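Local coordinates for uncharacterized protein (Neisseria gonorrhoeae, PDB 5V77), which is of unknown function, belongs to the NGO_1070-like family and forms an antiparallel beta fold that assembles as a pair of subunits, at residues I23-N27 with G28-T32. Residues are numbered along the deposited sequence; the frame is centred on the assembly and turned at random.
Sequences IFSDN and GNTLT. With SO4 (sulfate ion), chain C.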
# COMPACT_ATOMS: atom_id res chain seq x y z
N ILE A 23 -3.16 -1.20 6.48
CA ILE A 23 -4.60 -0.97 6.33
C ILE A 23 -4.86 0.49 5.98
O ILE A 23 -4.43 1.38 6.72
CB ILE A 23 -5.35 -1.34 7.62
CG1 ILE A 23 -5.11 -2.82 7.95
CG2 ILE A 23 -6.82 -0.99 7.52
CD1 ILE A 23 -5.71 -3.77 6.93
N PHE A 24 -5.62 0.73 4.92
CA PHE A 24 -6.09 2.08 4.63
C PHE A 24 -7.29 2.43 5.51
O PHE A 24 -8.19 1.60 5.70
CB PHE A 24 -6.53 2.19 3.16
CG PHE A 24 -5.39 2.36 2.19
CD1 PHE A 24 -4.87 3.62 1.94
CD2 PHE A 24 -4.87 1.28 1.50
CE1 PHE A 24 -3.83 3.79 1.04
CE2 PHE A 24 -3.82 1.44 0.60
CZ PHE A 24 -3.31 2.71 0.37
N SER A 25 -7.35 3.68 5.99
CA SER A 25 -8.51 4.20 6.72
C SER A 25 -8.69 5.68 6.41
O SER A 25 -7.93 6.27 5.65
CB SER A 25 -8.42 3.98 8.24
OG SER A 25 -7.39 4.75 8.84
N ASP A 26 -9.75 6.26 6.98
CA ASP A 26 -10.09 7.66 6.75
C ASP A 26 -10.21 7.95 5.25
O ASP A 26 -9.60 8.88 4.74
CB ASP A 26 -9.06 8.59 7.39
CG ASP A 26 -8.99 8.43 8.88
OD1 ASP A 26 -10.07 8.32 9.49
OD2 ASP A 26 -7.88 8.38 9.43
N ASN A 27 -10.99 7.11 4.55
CA ASN A 27 -11.25 7.34 3.13
C ASN A 27 -9.94 7.37 2.34
O ASN A 27 -9.77 8.18 1.42
CB ASN A 27 -12.05 8.62 2.92
CG ASN A 27 -13.50 8.48 3.34
OD1 ASN A 27 -14.16 7.51 2.96
ND2 ASN A 27 -13.99 9.43 4.12
N GLY A 28 -9.01 6.50 2.71
CA GLY A 28 -7.75 6.37 2.02
C GLY A 28 -6.66 7.34 2.44
O GLY A 28 -5.53 7.22 1.95
N ASN A 29 -6.95 8.28 3.35
CA ASN A 29 -5.97 9.30 3.73
C ASN A 29 -4.96 8.82 4.76
O ASN A 29 -3.97 9.53 5.01
CB ASN A 29 -6.67 10.55 4.28
CG ASN A 29 -7.42 11.31 3.21
OD1 ASN A 29 -7.30 11.03 2.01
ND2 ASN A 29 -8.20 12.30 3.62
N THR A 30 -5.21 7.67 5.39
CA THR A 30 -4.40 7.18 6.49
C THR A 30 -4.01 5.73 6.23
O THR A 30 -4.84 4.94 5.73
CB THR A 30 -5.15 7.28 7.82
OG1 THR A 30 -5.38 8.65 8.10
CG2 THR A 30 -4.33 6.66 8.97
N LEU A 31 -2.76 5.40 6.54
CA LEU A 31 -2.28 4.03 6.54
C LEU A 31 -1.88 3.64 7.95
O LEU A 31 -1.13 4.38 8.61
CB LEU A 31 -1.07 3.86 5.61
CG LEU A 31 -1.41 3.67 4.13
CD1 LEU A 31 -0.14 3.81 3.33
CD2 LEU A 31 -2.03 2.28 3.92
N THR A 32 -2.35 2.48 8.40
CA THR A 32 -1.95 1.97 9.71
C THR A 32 -1.26 0.64 9.53
O THR A 32 -1.77 -0.26 8.84
CB THR A 32 -3.16 1.84 10.65
OG1 THR A 32 -3.81 3.11 10.77
CG2 THR A 32 -2.71 1.38 12.07
S SO4 C . -11.36 3.83 3.96
O1 SO4 C . -12.08 4.37 5.11
O2 SO4 C . -9.94 4.18 4.00
O3 SO4 C . -11.47 2.37 3.97
O4 SO4 C . -11.95 4.34 2.72
O HOH W 1 -5.63 2.90 8.86
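The ring of F24 carries the methyl CD2 of L31 over one face: CD2 stands 3.5 Å from the centroid of the F24 ring and only 4° off its normal, a well-centred CH-pi contact. Near the ring plane, the carbonyl O of G28 meets the edge at F24 CD1, 3.7 Å away, and F73 of the second subunit packs edge-to-face with the same ring. F24 and L31 are a non-hydrogen-bonded antiparallel pair whose side chains run alongside each other.

The opposite face of the hairpin, with S25, T30 and T32 beside I23, is largely polar. With T30 OG1 set beside its own backbone N and CG2 anti to that N, the hydroxyl donates to the anti lone pair of D26 OD2 at 2.8 Å, although D26 is poorly ordered. S25 OG lies 3.5 Å from T30 CB, and one water joins S25 OG, T32 OG1 and I23 O.

I23 and T32 each donate an N-H to the other's carbonyl, T32 N reaching I23 O at 2.9 Å; S25 and T30 do the same. At the turn, N29 N donates to D26 O from above the carbonyl plane, while the amides of N27 and G28 point to separate oxygens of a sulfate, probably from the crystallisation liquor. The N29 carboxamide turns to the second subunit, bonding L72 N and D70 O there.

Positive phi at N27 and G28 (58° and 84°) suits the type I' turn D26–N29, which closes the beta hairpin of strands 17-25 and 30-37; N29 and T30 both face S25, forming a classic beta bulge beside the turn.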